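Catalase-3 (Neurospora crassa, PDB 4AJ9) breaks hydrogen peroxide down to water and oxygen with a heme cofactor, and so probably protects the cell from its toxic effects. Local coordinates at residues P184-S195 against H441-F449; Q458-S469 against V491-L499. One frame throughout, in Å; residues are numbered along the deposited sequence.

Contact 1. Residues P184-S195 against H441-F449; sequences PSALHTLFWAMS and HYTQPRLFF
The rings of Trp192 and Phe448 lie face to face. Their planes are 25° apart, and the five-membered ring of Trp192 has its centroid 3.8 Å from that of Phe448. Phe448 CE1 sits over the middle of the indole. The motif is a nearly parallel helix pair, 187-193 against 443-449, with axes 8.7 Å apart at an angle of 19°. It joins the heme-binding part to the helices that follow it, 443-450 to 489-499. Ser195 CB lies in the plane of the Phe448 ring at its edge, and Ser195 OG is 3.7 Å from Phe448 CZ. The His188 ring has the backbone of Gln444 and Pro445 over one face, near the rim. Pro445 CD makes a CH-pi contact 4.3 Å from the centroid of that ring, and Phe448 CB stands at its edge. His188 CG is anti to the backbone N (chi1 -166°), which carries the imidazole across to Gln444 and Pro445. Thr294 O and Phe296 N, from the chain between the two helices, satisfy His188 ND1 and Gln444 OE1. Phe191 packs with CE2 4.1 Å from Phe449 CD1. At the other end Leu187 CD1 touches Tyr442 CE1 at 3.5 Å. Tyr442 OH is hydrogen-bonded to Gln483. A water donates to both Ser185 O, at 2.8 Å, and His441 O, at 2.7 Å.

Contact 2. Residues Q458-S469 against V491-L499; sequences QFVINAIRFEAS and VAKRVAVAL
Arg465 grips the backbone O of Arg494 side-on with two nitrogens. NE is 2.9 Å and NH2 2.8 Å from Arg494 O, which lies in the guanidinium plane. Both donors come from the same face of the carbonyl, well above its plane. This pins helix 458-468 to helix 491-499, two helices of the all-helical region that precedes the C-terminal domain of this large-subunit catalase. Their axes cross at -38°. Arg465 NH1 donates to Asn462 OD1, which also accepts from Gln458 NE2. Arg494 NH2 donates to Gln458 OE1 at 2.9 Å, from above the carbonyl plane; Gln458 OE1 also accepts from Asp677 N. Ile461 CD1 lies over the centre of the Arg494 guanidinium. Beside the polar groups, Ile464 CG2 meets Val495 CG2 at 3.7 Å, and Ala498 CB packs 3.4 Å from Arg465 CG. Leu499 CD2 touches Ala468 CB at 3.9 Å. Asp677 bridges Arg465 NH2 and Arg494 NE, and Asp490 pairs with Arg494 NH1. A leucine in place of Arg465 would probably leave Arg494 O without its two side-chain donors, Asn462 OD1 with one donor fewer and Asp677 short of a positive partner. The carboxylates probably let two positive charges lie close, with Arg465 NH2 5.1 Å from Arg494 NE.

From the N terminus, helix 187-193 comes first, in the heme-binding part of the chain. Contact 1 closes a long loop of 245 residues when the chain returns as helix 443-450. Helix 454-468 follows directly. Contact 2 then closes a short loop of 21 residues, mostly helix 474-487, when helix 489-499 packs against it. The two loops lie in series, neither nested nor crossed. Their centres are 14 Å apart and they touch directly. Phe449 meets Val491, and Met194 reaches Ala463, Ile464 and Glu467. Helix 474-487 packs on both contacts. Contact 1 ties the helices between 443 and 499 to the heme-binding part; contact 2 holds two of those helices together.

Contact 1. Residues P184-S195 against H441-F449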
loop_
_atom_site.group_PDB
_atom_site.type_symbol
_atom_site.label_atom_id
_atom_site.label_comp_id
_atom_site.label_asym_id
_atom_site.label_seq_id
_atom_site.Cartn_x
_atom_site.Cartn_y
_atom_site.Cartn_z
ATOM N N PRO C 184 10.250 -4.050 -36.332
ATOM C CA PRO C 184 9.442 -4.781 -37.321
ATOM C C PRO C 184 8.927 -6.148 -36.874
ATOM O O PRO C 184 8.041 -6.676 -37.533
ATOM C CB PRO C 184 10.392 -4.925 -38.521
ATOM C CG PRO C 184 11.358 -3.793 -38.373
ATOM C CD PRO C 184 11.552 -3.632 -36.882
ATOM N N SER C 185 9.449 -6.707 -35.783
ATOM C CA SER C 185 8.924 -7.982 -35.317
ATOM C C SER C 185 7.423 -7.820 -35.064
ATOM O O SER C 185 6.661 -8.776 -35.171
ATOM C CB SER C 185 9.637 -8.433 -34.039
ATOM O OG SER C 185 9.417 -7.502 -32.995
ATOM N N ALA C 186 7.010 -6.590 -34.752
ATOM C CA ALA C 186 5.623 -6.296 -34.380
ATOM C C ALA C 186 4.657 -6.458 -35.547
ATOM O O ALA C 186 3.443 -6.509 -35.353
ATOM C CB ALA C 186 5.517 -4.868 -33.801
ATOM N N LEU C 187 5.184 -6.563 -36.762
ATOM C CA LEU C 187 4.306 -6.531 -37.934
ATOM C C LEU C 187 3.362 -7.726 -38.005
ATOM O O LEU C 187 2.256 -7.634 -38.562
ATOM C CB LEU C 187 5.117 -6.406 -39.225
ATOM C CG LEU C 187 5.843 -5.067 -39.350
ATOM C CD1 LEU C 187 6.888 -5.135 -40.448
ATOM C CD2 LEU C 187 4.856 -3.915 -39.589
ATOM N N HIS C 188 3.772 -8.850 -37.436
ATOM C CA HIS C 188 2.951 -10.048 -37.573
ATOM C C HIS C 188 1.696 -9.905 -36.731
ATOM O O HIS C 188 0.576 -9.987 -37.247
ATOM C CB HIS C 188 3.730 -11.329 -37.236
ATOM C CG HIS C 188 3.035 -12.590 -37.667
ATOM N ND1 HIS C 188 3.533 -13.849 -37.396
ATOM C CD2 HIS C 188 1.876 -12.783 -38.344
ATOM C CE1 HIS C 188 2.709 -14.760 -37.883
ATOM N NE2 HIS C 188 1.693 -14.141 -38.461
ATOM N N THR C 189 1.870 -9.670 -35.437
ATOM C CA THR C 189 0.720 -9.482 -34.572
ATOM C C THR C 189 -0.124 -8.313 -35.069
ATOM O O THR C 189 -1.348 -8.350 -34.990
ATOM C CB THR C 189 1.139 -9.276 -33.095
ATOM O OG1 THR C 189 1.884 -10.413 -32.656
ATOM C CG2 THR C 189 -0.092 -9.125 -32.194
ATOM N N LEU C 190 0.524 -7.287 -35.616
ATOM C CA LEU C 190 -0.211 -6.151 -36.151
ATOM C C LEU C 190 -1.227 -6.594 -37.220
ATOM O O LEU C 190 -2.400 -6.226 -37.163
ATOM C CB LEU C 190 0.753 -5.094 -36.700
ATOM C CG LEU C 190 0.132 -3.829 -37.302
ATOM C CD1 LEU C 190 -0.702 -3.038 -36.274
ATOM C CD2 LEU C 190 1.224 -2.964 -37.908
ATOM N N PHE C 191 -0.782 -7.395 -38.185
ATOM C CA PHE C 191 -1.670 -7.890 -39.243
ATOM C C PHE C 191 -2.867 -8.657 -38.672
ATOM O O PHE C 191 -3.999 -8.509 -39.139
ATOM C CB PHE C 191 -0.888 -8.757 -40.247
ATOM C CG PHE C 191 -0.332 -7.983 -41.414
ATOM C CD1 PHE C 191 0.479 -6.879 -41.208
ATOM C CD2 PHE C 191 -0.652 -8.339 -42.714
ATOM C CE1 PHE C 191 0.970 -6.157 -42.279
ATOM C CE2 PHE C 191 -0.165 -7.619 -43.788
ATOM C CZ PHE C 191 0.644 -6.525 -43.570
ATOM N N TRP C 192 -2.619 -9.482 -37.661
ATOM C CA TRP C 192 -3.703 -10.204 -37.007
ATOM C C TRP C 192 -4.673 -9.227 -36.331
ATOM O O TRP C 192 -5.894 -9.412 -36.377
ATOM C CB TRP C 192 -3.159 -11.172 -35.954
ATOM C CG TRP C 192 -2.587 -12.482 -36.493
ATOM C CD1 TRP C 192 -1.315 -12.691 -36.951
ATOM C CD2 TRP C 192 -3.261 -13.753 -36.591
ATOM N NE1 TRP C 192 -1.160 -14.008 -37.332
ATOM C CE2 TRP C 192 -2.334 -14.678 -37.119
ATOM C CE3 TRP C 192 -4.548 -14.198 -36.270
ATOM C CZ2 TRP C 192 -2.655 -16.018 -37.348
ATOM C CZ3 TRP C 192 -4.872 -15.530 -36.509
ATOM C CH2 TRP C 192 -3.923 -16.426 -37.036
ATOM N N ALA C 193 -4.126 -8.198 -35.686
ATOM C CA ALA C 193 -4.970 -7.226 -34.983
ATOM C C ALA C 193 -5.771 -6.381 -35.981
ATOM O O ALA C 193 -6.849 -5.875 -35.659
ATOM C CB ALA C 193 -4.117 -6.330 -34.071
ATOM N N MET C 194 -5.232 -6.231 -37.191
ATOM C CA MET C 194 -5.930 -5.521 -38.268
ATOM C C MET C 194 -6.940 -6.409 -38.994
ATOM O O MET C 194 -7.666 -5.936 -39.862
ATOM C CB MET C 194 -4.932 -4.947 -39.281
ATOM C CG MET C 194 -3.976 -3.907 -38.711
ATOM S SD MET C 194 -4.849 -2.429 -38.137
ATOM C CE MET C 194 -4.420 -2.430 -36.390
ATOM N N SER C 195 -6.988 -7.695 -38.638
ATOM C CA SER C 195 -7.965 -8.607 -39.221
ATOM C C SER C 195 -9.185 -8.718 -38.311
ATOM O O SER C 195 -9.352 -7.917 -37.375
ATOM C CB SER C 195 -7.345 -9.993 -39.455
ATOM O OG SER C 195 -7.254 -10.723 -38.234
ATOM N N HIS C 441 11.239 -11.106 -40.001
ATOM C CA HIS C 441 10.061 -10.432 -39.460
ATOM C C HIS C 441 8.904 -10.282 -40.439
ATOM O O HIS C 441 7.862 -9.729 -40.078
ATOM C CB HIS C 441 10.452 -9.048 -38.935
ATOM C CG HIS C 441 11.609 -9.067 -37.991
ATOM N ND1 HIS C 441 11.628 -9.848 -36.855
ATOM C CD2 HIS C 441 12.786 -8.395 -38.008
ATOM C CE1 HIS C 441 12.766 -9.655 -36.209
ATOM N NE2 HIS C 441 13.486 -8.778 -36.889
ATOM N N TYR C 442 9.068 -10.791 -41.661
ATOM C CA TYR C 442 8.145 -10.472 -42.742
ATOM C C TYR C 442 7.488 -11.685 -43.384
ATOM O O TYR C 442 6.368 -11.603 -43.894
ATOM C CB TYR C 442 8.885 -9.660 -43.802
ATOM C CG TYR C 442 9.607 -8.460 -43.231
ATOM C CD1 TYR C 442 8.931 -7.270 -42.990
ATOM C CD2 TYR C 442 10.965 -8.513 -42.935
ATOM C CE1 TYR C 442 9.590 -6.163 -42.472
ATOM C CE2 TYR C 442 11.632 -7.410 -42.405
ATOM C CZ TYR C 442 10.939 -6.241 -42.182
ATOM O OH TYR C 442 11.599 -5.148 -41.673
ATOM N N THR C 443 8.183 -12.816 -43.355
ATOM C CA THR C 443 7.689 -14.014 -44.022
ATOM C C THR C 443 6.325 -14.447 -43.490
ATOM O O THR C 443 5.409 -14.720 -44.271
ATOM C CB THR C 443 8.713 -15.170 -43.948
ATOM O OG1 THR C 443 9.893 -14.805 -44.677
ATOM C CG2 THR C 443 8.129 -16.440 -44.529
ATOM N N GLN C 444 6.161 -14.489 -42.170
ATOM C CA GLN C 444 4.880 -14.949 -41.653
ATOM C C GLN C 444 3.735 -13.944 -41.753
ATOM O O GLN C 444 2.598 -14.336 -41.989
ATOM C CB GLN C 444 5.012 -15.571 -40.261
ATOM C CG GLN C 444 5.698 -16.911 -40.333
ATOM C CD GLN C 444 5.357 -17.804 -39.173
ATOM O OE1 GLN C 444 4.691 -17.383 -38.214
ATOM N NE2 GLN C 444 5.820 -19.039 -39.237
ATOM N N PRO C 445 4.023 -12.648 -41.577
ATOM C CA PRO C 445 2.944 -11.709 -41.892
ATOM C C PRO C 445 2.446 -11.933 -43.314
ATOM O O PRO C 445 1.236 -11.942 -43.546
ATOM C CB PRO C 445 3.619 -10.348 -41.758
ATOM C CG PRO C 445 4.656 -10.565 -40.698
ATOM C CD PRO C 445 5.173 -11.976 -40.939
ATOM N N ARG C 446 3.367 -12.124 -44.255
ATOM C CA ARG C 446 2.971 -12.464 -45.620
ATOM C C ARG C 446 2.162 -13.765 -45.679
ATOM O O ARG C 446 1.106 -13.816 -46.302
ATOM C CB ARG C 446 4.185 -12.534 -46.544
ATOM C CG ARG C 446 3.831 -12.882 -47.986
ATOM C CD ARG C 446 2.844 -11.890 -48.576
ATOM N NE ARG C 446 2.558 -12.217 -49.972
ATOM C CZ ARG C 446 3.232 -11.726 -51.006
ATOM N NH1 ARG C 446 4.217 -10.854 -50.809
ATOM N NH2 ARG C 446 2.904 -12.091 -52.244
ATOM N N LEU C 447 2.650 -14.808 -45.011
ATOM C CA LEU C 447 1.922 -16.071 -44.932
ATOM C C LEU C 447 0.481 -15.870 -44.461
ATOM O O LEU C 447 -0.455 -16.468 -44.999
ATOM C CB LEU C 447 2.653 -17.044 -43.994
ATOM C CG LEU C 447 2.005 -18.405 -43.726
ATOM C CD1 LEU C 447 1.942 -19.254 -44.995
ATOM C CD2 LEU C 447 2.748 -19.162 -42.620
ATOM N N PHE C 448 0.308 -15.038 -43.438
ATOM C CA PHE C 448 -1.011 -14.817 -42.864
ATOM C C PHE C 448 -1.921 -14.085 -43.849
ATOM O O PHE C 448 -3.047 -14.510 -44.109
ATOM C CB PHE C 448 -0.889 -14.045 -41.547
ATOM C CG PHE C 448 -2.197 -13.571 -41.002
ATOM C CD1 PHE C 448 -3.063 -14.458 -40.372
ATOM C CD2 PHE C 448 -2.553 -12.229 -41.095
ATOM C CE1 PHE C 448 -4.271 -14.022 -39.859
ATOM C CE2 PHE C 448 -3.757 -11.783 -40.584
ATOM C CZ PHE C 448 -4.621 -12.675 -39.970
ATOM N N PHE C 449 -1.418 -12.997 -44.414
ATOM C CA PHE C 449 -2.185 -12.240 -45.393
ATOM C C PHE C 449 -2.591 -13.116 -46.596
ATOM O O PHE C 449 -3.743 -13.072 -47.047
ATOM C CB PHE C 449 -1.404 -11.006 -45.843
ATOM C CG PHE C 449 -2.177 -10.119 -46.774
ATOM C CD1 PHE C 449 -3.055 -9.176 -46.282
ATOM C CD2 PHE C 449 -2.034 -10.242 -48.149
ATOM C CE1 PHE C 449 -3.782 -8.359 -47.145
ATOM C CE2 PHE C 449 -2.754 -9.431 -49.015
ATOM C CZ PHE C 449 -3.627 -8.490 -48.513
HETATM O O HOH W 1 7.010 -10.181 -37.521
#

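Contact 2. Residues Q458-S469 against V491-L499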
loop_
_atom_site.group_PDB
_atom_site.type_symbol
_atom_site.label_atom_id
_atom_site.label_comp_id
_atom_site.label_asym_id
_atom_site.label_seq_id
_atom_site.Cartn_x
_atom_site.Cartn_y
_atom_site.Cartn_z
ATOM N N GLN C 458 -9.108 -7.434 -47.743
ATOM C CA GLN C 458 -9.501 -6.041 -47.903
ATOM C C GLN C 458 -9.754 -5.400 -46.535
ATOM O O GLN C 458 -9.419 -4.240 -46.325
ATOM C CB GLN C 458 -10.732 -5.908 -48.809
ATOM C CG GLN C 458 -11.074 -4.459 -49.171
ATOM C CD GLN C 458 -10.024 -3.799 -50.035
ATOM O OE1 GLN C 458 -9.812 -4.188 -51.186
ATOM N NE2 GLN C 458 -9.372 -2.779 -49.495
ATOM N N PHE C 459 -10.330 -6.163 -45.606
ATOM C CA PHE C 459 -10.586 -5.655 -44.259
ATOM C C PHE C 459 -9.282 -5.264 -43.571
ATOM O O PHE C 459 -9.197 -4.219 -42.922
ATOM C CB PHE C 459 -11.337 -6.681 -43.413
ATOM C CG PHE C 459 -12.786 -6.839 -43.784
ATOM C CD1 PHE C 459 -13.489 -5.791 -44.337
ATOM C CD2 PHE C 459 -13.445 -8.037 -43.562
ATOM C CE1 PHE C 459 -14.823 -5.934 -44.662
ATOM C CE2 PHE C 459 -14.773 -8.185 -43.891
ATOM C CZ PHE C 459 -15.461 -7.128 -44.438
ATOM N N VAL C 460 -8.269 -6.120 -43.706
ATOM C CA VAL C 460 -6.945 -5.836 -43.154
ATOM C C VAL C 460 -6.384 -4.542 -43.740
ATOM O O VAL C 460 -5.942 -3.650 -43.007
ATOM C CB VAL C 460 -5.958 -6.995 -43.422
ATOM C CG1 VAL C 460 -4.526 -6.567 -43.119
ATOM C CG2 VAL C 460 -6.355 -8.270 -42.631
ATOM N N ILE C 461 -6.415 -4.423 -45.063
ATOM C CA ILE C 461 -5.892 -3.231 -45.723
ATOM C C ILE C 461 -6.647 -1.965 -45.297
ATOM O O ILE C 461 -6.048 -0.919 -45.046
ATOM C CB ILE C 461 -5.956 -3.391 -47.261
ATOM C CG1 ILE C 461 -4.748 -4.190 -47.751
ATOM C CG2 ILE C 461 -5.994 -2.028 -47.949
ATOM C CD1 ILE C 461 -4.944 -4.807 -49.118
ATOM N N ASN C 462 -7.970 -2.071 -45.242
ATOM C CA ASN C 462 -8.815 -0.953 -44.848
ATOM C C ASN C 462 -8.617 -0.544 -43.390
ATOM O O ASN C 462 -8.743 0.626 -43.052
ATOM C CB ASN C 462 -10.289 -1.260 -45.127
ATOM C CG ASN C 462 -10.618 -1.205 -46.610
ATOM O OD1 ASN C 462 -9.796 -0.770 -47.423
ATOM N ND2 ASN C 462 -11.817 -1.626 -46.963
ATOM N N ALA C 463 -8.325 -1.515 -42.532
ATOM C CA ALA C 463 -8.026 -1.211 -41.140
ATOM C C ALA C 463 -6.696 -0.458 -41.064
ATOM O O ALA C 463 -6.561 0.536 -40.345
ATOM C CB ALA C 463 -7.987 -2.493 -40.309
ATOM N N ILE C 464 -5.710 -0.923 -41.824
ATOM C CA ILE C 464 -4.418 -0.239 -41.863
ATOM C C ILE C 464 -4.572 1.165 -42.434
ATOM O O ILE C 464 -3.987 2.120 -41.915
ATOM C CB ILE C 464 -3.371 -1.026 -42.673
ATOM C CG1 ILE C 464 -3.134 -2.406 -42.037
ATOM C CG2 ILE C 464 -2.067 -0.231 -42.766
ATOM C CD1 ILE C 464 -2.226 -3.349 -42.880
ATOM N N ARG C 465 -5.363 1.292 -43.501
ATOM C CA ARG C 465 -5.669 2.615 -44.058
ATOM C C ARG C 465 -6.303 3.527 -43.007
ATOM O O ARG C 465 -5.917 4.686 -42.855
ATOM C CB ARG C 465 -6.634 2.502 -45.252
ATOM C CG ARG C 465 -6.023 1.943 -46.528
ATOM C CD ARG C 465 -7.128 1.646 -47.568
ATOM N NE ARG C 465 -6.601 1.430 -48.915
ATOM C CZ ARG C 465 -7.310 0.951 -49.937
ATOM N NH1 ARG C 465 -8.583 0.599 -49.773
ATOM N NH2 ARG C 465 -6.738 0.810 -51.127
ATOM N N PHE C 466 -7.301 3.011 -42.299
ATOM C CA PHE C 466 -7.988 3.823 -41.292
ATOM C C PHE C 466 -6.978 4.302 -40.240
ATOM O O PHE C 466 -6.827 5.505 -40.009
ATOM C CB PHE C 466 -9.134 3.026 -40.651
ATOM C CG PHE C 466 -9.733 3.684 -39.431
ATOM C CD1 PHE C 466 -9.196 3.455 -38.173
ATOM C CD2 PHE C 466 -10.845 4.519 -39.543
ATOM C CE1 PHE C 466 -9.740 4.054 -37.039
ATOM C CE2 PHE C 466 -11.401 5.126 -38.412
ATOM C CZ PHE C 466 -10.848 4.890 -37.155
ATOM N N GLU C 467 -6.274 3.348 -39.632
ATOM C CA GLU C 467 -5.310 3.626 -38.561
ATOM C C GLU C 467 -4.166 4.545 -38.968
ATOM O O GLU C 467 -3.874 5.522 -38.282
ATOM C CB GLU C 467 -4.739 2.314 -38.003
ATOM C CG GLU C 467 -5.804 1.407 -37.390
ATOM C CD GLU C 467 -5.550 1.097 -35.928
ATOM O OE1 GLU C 467 -4.417 1.330 -35.450
ATOM O OE2 GLU C 467 -6.488 0.612 -35.256
ATOM N N ALA C 468 -3.504 4.220 -40.072
ATOM C CA ALA C 468 -2.328 4.960 -40.495
ATOM C C ALA C 468 -2.658 6.406 -40.888
ATOM O O ALA C 468 -1.823 7.303 -40.756
ATOM C CB ALA C 468 -1.632 4.228 -41.643
ATOM N N SER C 469 -3.876 6.621 -41.363
ATOM C CA SER C 469 -4.329 7.950 -41.736
ATOM C C SER C 469 -4.498 8.847 -40.508
ATOM O O SER C 469 -4.671 10.057 -40.649
ATOM C CB SER C 469 -5.631 7.882 -42.539
ATOM O OG SER C 469 -6.756 7.784 -41.688
ATOM N N VAL C 491 0.032 -4.846 -50.883
ATOM C CA VAL C 491 -0.505 -4.291 -49.647
ATOM C C VAL C 491 -0.042 -2.852 -49.482
ATOM O O VAL C 491 -0.847 -1.959 -49.206
ATOM C CB VAL C 491 -0.096 -5.115 -48.407
ATOM C CG1 VAL C 491 -0.406 -4.325 -47.130
ATOM C CG2 VAL C 491 -0.838 -6.439 -48.380
ATOM N N ALA C 492 1.255 -2.622 -49.666
ATOM C CA ALA C 492 1.805 -1.285 -49.486
ATOM C C ALA C 492 1.212 -0.306 -50.504
ATOM O O ALA C 492 0.894 0.831 -50.160
ATOM C CB ALA C 492 3.332 -1.312 -49.570
ATOM N N LYS C 493 1.063 -0.750 -51.750
ATOM C CA LYS C 493 0.420 0.068 -52.788
ATOM C C LYS C 493 -0.995 0.476 -52.372
ATOM O O LYS C 493 -1.363 1.665 -52.398
ATOM C CB LYS C 493 0.407 -0.674 -54.138
ATOM C CG LYS C 493 1.762 -0.648 -54.866
ATOM C CD LYS C 493 1.846 -1.708 -55.965
ATOM C CE LYS C 493 0.897 -1.423 -57.114
ATOM N NZ LYS C 493 1.323 -0.228 -57.900
ATOM N N ARG C 494 -1.779 -0.505 -51.950
ATOM C CA ARG C 494 -3.166 -0.245 -51.604
ATOM C C ARG C 494 -3.296 0.666 -50.378
ATOM O O ARG C 494 -4.140 1.561 -50.353
ATOM C CB ARG C 494 -3.927 -1.567 -51.458
ATOM C CG ARG C 494 -4.132 -2.244 -52.808
ATOM C CD ARG C 494 -4.329 -3.740 -52.695
ATOM N NE ARG C 494 -5.668 -4.096 -52.242
ATOM C CZ ARG C 494 -6.089 -5.349 -52.095
ATOM N NH1 ARG C 494 -5.275 -6.370 -52.366
ATOM N NH2 ARG C 494 -7.319 -5.589 -51.679
ATOM N N VAL C 495 -2.436 0.465 -49.382
ATOM C CA VAL C 495 -2.401 1.349 -48.217
ATOM C C VAL C 495 -1.904 2.742 -48.606
ATOM O O VAL C 495 -2.490 3.750 -48.216
ATOM C CB VAL C 495 -1.512 0.776 -47.084
ATOM C CG1 VAL C 495 -1.235 1.841 -46.021
ATOM C CG2 VAL C 495 -2.158 -0.477 -46.474
ATOM N N ALA C 496 -0.828 2.791 -49.384
ATOM C CA ALA C 496 -0.261 4.062 -49.831
ATOM C C ALA C 496 -1.324 4.965 -50.452
ATOM O O ALA C 496 -1.295 6.177 -50.269
ATOM C CB ALA C 496 0.881 3.826 -50.825
ATOM N N VAL C 497 -2.263 4.376 -51.185
ATOM C CA VAL C 497 -3.308 5.173 -51.823
ATOM C C VAL C 497 -4.016 6.052 -50.803
ATOM O O VAL C 497 -4.166 7.256 -51.006
ATOM C CB VAL C 497 -4.352 4.298 -52.525
ATOM C CG1 VAL C 497 -5.558 5.152 -52.937
ATOM C CG2 VAL C 497 -3.739 3.616 -53.738
ATOM N N ALA C 498 -4.441 5.443 -49.700
ATOM C CA ALA C 498 -5.168 6.156 -48.649
ATOM C C ALA C 498 -4.372 7.309 -48.044
ATOM O O ALA C 498 -4.933 8.346 -47.689
ATOM C CB ALA C 498 -5.608 5.166 -47.549
ATOM N N LEU C 499 -3.062 7.117 -47.925
ATOM C CA LEU C 499 -2.185 8.079 -47.273
ATOM C C LEU C 499 -1.674 9.144 -48.244
ATOM O O LEU C 499 -0.957 10.058 -47.851
ATOM C CB LEU C 499 -1.004 7.344 -46.648
ATOM C CG LEU C 499 -1.393 6.166 -45.747
ATOM C CD1 LEU C 499 -0.157 5.478 -45.185
ATOM C CD2 LEU C 499 -2.299 6.648 -44.626
#